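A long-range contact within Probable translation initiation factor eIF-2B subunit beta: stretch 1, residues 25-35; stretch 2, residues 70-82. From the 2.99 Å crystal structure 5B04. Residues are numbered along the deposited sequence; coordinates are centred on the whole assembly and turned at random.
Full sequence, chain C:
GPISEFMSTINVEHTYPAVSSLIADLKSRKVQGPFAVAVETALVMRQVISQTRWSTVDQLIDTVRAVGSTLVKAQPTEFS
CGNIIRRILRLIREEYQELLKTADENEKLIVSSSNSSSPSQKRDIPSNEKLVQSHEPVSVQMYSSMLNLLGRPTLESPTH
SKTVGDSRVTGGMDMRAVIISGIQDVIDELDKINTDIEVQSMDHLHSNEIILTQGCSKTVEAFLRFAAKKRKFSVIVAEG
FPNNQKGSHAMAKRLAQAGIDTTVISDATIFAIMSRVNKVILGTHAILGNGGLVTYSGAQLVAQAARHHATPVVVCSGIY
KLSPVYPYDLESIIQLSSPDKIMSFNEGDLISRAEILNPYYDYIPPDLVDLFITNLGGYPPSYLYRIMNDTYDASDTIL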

# COMPACT_ATOMS: atom_id res chain seq x y z
N ASP C 25 -36.67 -7.00 27.06
CA ASP C 25 -36.45 -6.53 25.70
C ASP C 25 -34.99 -6.67 25.26
O ASP C 25 -34.70 -6.68 24.07
CB ASP C 25 -36.90 -5.07 25.57
CG ASP C 25 -38.41 -4.93 25.49
OD1 ASP C 25 -39.06 -5.80 24.87
OD2 ASP C 25 -38.95 -3.95 26.05
N LEU C 26 -34.09 -6.78 26.23
CA LEU C 26 -32.67 -6.99 25.93
C LEU C 26 -32.40 -8.45 25.55
O LEU C 26 -31.61 -8.73 24.66
CB LEU C 26 -31.79 -6.59 27.12
CG LEU C 26 -31.40 -5.12 27.23
CD1 LEU C 26 -30.57 -4.88 28.49
CD2 LEU C 26 -30.63 -4.67 25.99
N LYS C 27 -33.07 -9.36 26.25
CA LYS C 27 -32.91 -10.79 25.99
C LYS C 27 -33.56 -11.19 24.67
O LYS C 27 -32.99 -11.96 23.90
CB LYS C 27 -33.49 -11.61 27.14
CG LYS C 27 -32.76 -11.43 28.47
CD LYS C 27 -33.69 -11.67 29.65
CE LYS C 27 -33.54 -13.07 30.21
NZ LYS C 27 -32.17 -13.30 30.76
N SER C 28 -34.75 -10.65 24.41
CA SER C 28 -35.47 -10.93 23.18
C SER C 28 -34.88 -10.15 22.01
O SER C 28 -35.23 -10.39 20.85
CB SER C 28 -36.95 -10.58 23.33
OG SER C 28 -37.14 -9.18 23.45
N ARG C 29 -33.98 -9.22 22.32
CA ARG C 29 -33.28 -8.40 21.34
C ARG C 29 -34.24 -7.57 20.49
O ARG C 29 -34.10 -7.49 19.27
CB ARG C 29 -32.41 -9.28 20.44
CG ARG C 29 -31.15 -9.79 21.13
CD ARG C 29 -30.32 -10.65 20.21
NE ARG C 29 -30.08 -10.00 18.92
CZ ARG C 29 -29.11 -9.11 18.70
NH1 ARG C 29 -28.30 -8.75 19.68
NH2 ARG C 29 -28.97 -8.57 17.49
N LYS C 30 -35.21 -6.94 21.15
CA LYS C 30 -36.09 -5.98 20.50
C LYS C 30 -35.43 -4.60 20.56
O LYS C 30 -35.46 -3.85 19.59
CB LYS C 30 -37.46 -5.96 21.16
CG LYS C 30 -38.33 -4.77 20.78
CD LYS C 30 -39.64 -4.80 21.55
CE LYS C 30 -40.37 -3.47 21.46
NZ LYS C 30 -41.58 -3.46 22.32
N VAL C 31 -34.84 -4.29 21.71
CA VAL C 31 -33.97 -3.13 21.81
C VAL C 31 -32.53 -3.61 21.62
O VAL C 31 -31.91 -4.18 22.53
CB VAL C 31 -34.14 -2.38 23.16
CG1 VAL C 31 -34.15 -3.34 24.34
CG2 VAL C 31 -33.06 -1.32 23.33
N GLN C 32 -32.00 -3.41 20.42
CA GLN C 32 -30.67 -3.89 20.08
C GLN C 32 -29.85 -2.79 19.43
O GLN C 32 -30.39 -1.77 19.00
CB GLN C 32 -30.75 -5.10 19.16
CG GLN C 32 -31.38 -4.80 17.81
CD GLN C 32 -31.23 -5.95 16.83
OE1 GLN C 32 -31.46 -7.11 17.18
NE2 GLN C 32 -30.85 -5.64 15.60
N GLY C 33 -28.54 -3.00 19.35
CA GLY C 33 -27.65 -2.01 18.78
C GLY C 33 -27.13 -1.07 19.84
O GLY C 33 -27.84 -0.74 20.78
N PRO C 34 -25.87 -0.62 19.68
CA PRO C 34 -25.16 0.24 20.64
C PRO C 34 -25.95 1.47 21.06
O PRO C 34 -26.10 1.71 22.26
CB PRO C 34 -23.90 0.65 19.87
CG PRO C 34 -23.68 -0.47 18.91
CD PRO C 34 -25.04 -0.93 18.50
N PHE C 35 -26.46 2.23 20.10
CA PHE C 35 -27.13 3.49 20.40
C PHE C 35 -28.46 3.29 21.13
O PHE C 35 -28.72 3.94 22.15
CB PHE C 35 -27.36 4.29 19.12
CG PHE C 35 -27.82 5.70 19.37
CD1 PHE C 35 -26.91 6.69 19.72
CD2 PHE C 35 -29.15 6.05 19.25
CE1 PHE C 35 -27.32 7.98 19.95
CE2 PHE C 35 -29.57 7.35 19.47
CZ PHE C 35 -28.65 8.31 19.82
N THR C 70 -27.52 -6.95 36.35
CA THR C 70 -28.51 -7.79 35.70
C THR C 70 -28.84 -7.29 34.30
O THR C 70 -29.20 -8.07 33.42
CB THR C 70 -29.81 -7.89 36.52
OG1 THR C 70 -30.33 -6.58 36.75
CG2 THR C 70 -29.53 -8.56 37.85
N LEU C 71 -28.73 -5.98 34.09
CA LEU C 71 -28.91 -5.41 32.77
C LEU C 71 -27.79 -5.85 31.84
O LEU C 71 -28.00 -6.05 30.64
CB LEU C 71 -28.96 -3.88 32.84
CG LEU C 71 -30.32 -3.26 33.17
CD1 LEU C 71 -30.27 -1.75 32.98
CD2 LEU C 71 -31.41 -3.87 32.31
N VAL C 72 -26.60 -6.01 32.41
CA VAL C 72 -25.44 -6.47 31.65
C VAL C 72 -25.62 -7.92 31.20
O VAL C 72 -25.41 -8.24 30.04
CB VAL C 72 -24.14 -6.35 32.49
CG1 VAL C 72 -23.04 -7.22 31.90
CG2 VAL C 72 -23.70 -4.90 32.57
N LYS C 73 -26.03 -8.78 32.13
CA LYS C 73 -26.11 -10.21 31.86
C LYS C 73 -27.36 -10.58 31.08
O LYS C 73 -27.53 -11.74 30.68
CB LYS C 73 -26.05 -10.99 33.17
CG LYS C 73 -25.02 -10.45 34.15
CD LYS C 73 -24.23 -11.54 34.84
CE LYS C 73 -23.29 -10.96 35.88
NZ LYS C 73 -24.03 -10.22 36.94
N ALA C 74 -28.24 -9.61 30.86
CA ALA C 74 -29.42 -9.82 30.03
C ALA C 74 -28.99 -10.03 28.58
O ALA C 74 -29.47 -10.95 27.91
CB ALA C 74 -30.38 -8.65 30.14
N GLN C 75 -28.09 -9.18 28.13
CA GLN C 75 -27.50 -9.29 26.80
C GLN C 75 -26.06 -8.79 26.85
O GLN C 75 -25.80 -7.61 26.59
CB GLN C 75 -28.32 -8.50 25.77
CG GLN C 75 -27.96 -8.82 24.33
CD GLN C 75 -28.10 -10.30 24.02
OE1 GLN C 75 -27.11 -11.03 23.97
NE2 GLN C 75 -29.33 -10.74 23.80
N PRO C 76 -25.12 -9.68 27.19
CA PRO C 76 -23.74 -9.35 27.54
C PRO C 76 -22.90 -8.75 26.42
O PRO C 76 -21.87 -8.13 26.71
CB PRO C 76 -23.16 -10.70 27.98
CG PRO C 76 -23.96 -11.70 27.25
CD PRO C 76 -25.35 -11.14 27.19
N THR C 77 -23.31 -8.92 25.17
CA THR C 77 -22.52 -8.42 24.05
C THR C 77 -22.98 -7.05 23.57
O THR C 77 -22.49 -6.53 22.57
CB THR C 77 -22.54 -9.40 22.86
OG1 THR C 77 -23.89 -9.75 22.54
CG2 THR C 77 -21.76 -10.66 23.20
N GLU C 78 -23.94 -6.47 24.28
CA GLU C 78 -24.34 -5.08 24.05
C GLU C 78 -23.64 -4.20 25.08
O GLU C 78 -24.27 -3.68 26.00
CB GLU C 78 -25.86 -4.92 24.12
CG GLU C 78 -26.62 -5.71 23.07
CD GLU C 78 -26.68 -5.00 21.72
OE1 GLU C 78 -27.21 -5.59 20.76
OE2 GLU C 78 -26.19 -3.85 21.63
N PHE C 79 -22.34 -4.03 24.90
CA PHE C 79 -21.47 -3.40 25.89
C PHE C 79 -21.82 -1.94 26.19
O PHE C 79 -21.39 -1.40 27.20
CB PHE C 79 -20.01 -3.48 25.43
CG PHE C 79 -19.57 -4.87 25.06
CD1 PHE C 79 -19.72 -5.33 23.76
CD2 PHE C 79 -19.02 -5.71 26.00
CE1 PHE C 79 -19.31 -6.60 23.41
CE2 PHE C 79 -18.61 -6.99 25.66
CZ PHE C 79 -18.76 -7.43 24.37
N SER C 80 -22.60 -1.32 25.30
CA SER C 80 -23.02 0.06 25.50
C SER C 80 -23.86 0.20 26.76
O SER C 80 -23.85 1.25 27.41
CB SER C 80 -23.80 0.56 24.28
OG SER C 80 -24.86 -0.33 23.96
N CYS C 81 -24.58 -0.85 27.11
CA CYS C 81 -25.37 -0.88 28.34
C CYS C 81 -24.48 -0.71 29.56
O CYS C 81 -24.66 0.21 30.36
CB CYS C 81 -26.16 -2.19 28.45
SG CYS C 81 -27.17 -2.33 29.95
N GLY C 82 -23.51 -1.62 29.70
CA GLY C 82 -22.59 -1.59 30.82
C GLY C 82 -21.79 -0.30 30.90
O GLY C 82 -21.45 0.16 31.99

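Each stretch runs from a helix through a loop into a second helix, and the two pack together, burying 535 Å² counted over both sides. The contact is apolar near the first helices and polar further along. The backbones come near each other at Lys27 and Ala74, whose CA atoms are 5.4 Å apart, and again at Pro34 and Ser80, whose CA atoms are 5.3 Å apart.

Leu26 is the main bump. It gives up 102 Å² to the other stretch, more than any other residue here. Its CA-to-CB bond points toward stretch 2, and its side chain (chi1 m, chi2 t) enters a hollow lined by Leu71, Ala74, Gln75 and Cys81. Leu26 CD1 lies 4.0 Å from Leu71 CD2 and 4.5 Å from Cys81 SG. Leu26 CD1 also rests 3.5 Å from Leu71 O. At the base of the side chain, Leu26 CB sits 3.9 Å from Ala74 CB. The branched leucine fills this space with carbon alone.

Ala74 suits its place because it is small. Its methyl points toward stretch 1, and the two backbones can approach closely over it. Lys27 lies along the same spot. Its CA-to-CB bond runs sideways, and its aliphatic part packs on Ala74: Lys27 CG is 3.4 Å from Ala74 O and 4.0 Å from Ala74 CB. The charged end is not wasted, since NZ is hydrogen-bonded elsewhere in the structure.

Gln75 follows the helix and reaches across to the backbone of stretch 1. With chi1 t and chi2 p, its amide meets that backbone. Gln75 NE2 donates a hydrogen bond to Leu26 O at 3.2 Å, with a nearly straight angle of 161°. That oxygen also accepts a weak backbone bond from Arg29 N. Arg29 CG packs 3.4 Å from Gln75 NE2, so the amide is covered by aliphatic carbon as well.

Gln75 and Glu78 are the two ends of a type I turn, and both point toward stretch 1. Glu78 is bent (chi1 and chi2 both m) and buried, with 81 Å² covered by stretch 1. Its carboxylate meets two kinds of partner. Gly33 N donates a hydrogen bond to Glu78 OE1 at 3.2 Å and 170°. Arg29 NH1 forms a salt bridge with Glu78 OE1 at 3.5 Å, so the buried charge is matched. The CA-to-CB bond of Arg29 runs sideways, but the end of its side chain comes nearer to stretch 2.

Gly33 suits its position, just before a helix, for a backbone reason. With phi/psi of 91/146, a CB would be jammed against the carbonyl O of Gln32 and crowded by Pro34 CD.

Ser80 closes the far end. Its CA-to-CB bond points toward stretch 1, and with chi1 p Ser80 OG donates a hydrogen bond to Pro34 O at 2.9 Å. Pro34 turns its own CB away, and its backbone oxygen makes this link. The short serine side chain spans the gap where the backbones are close.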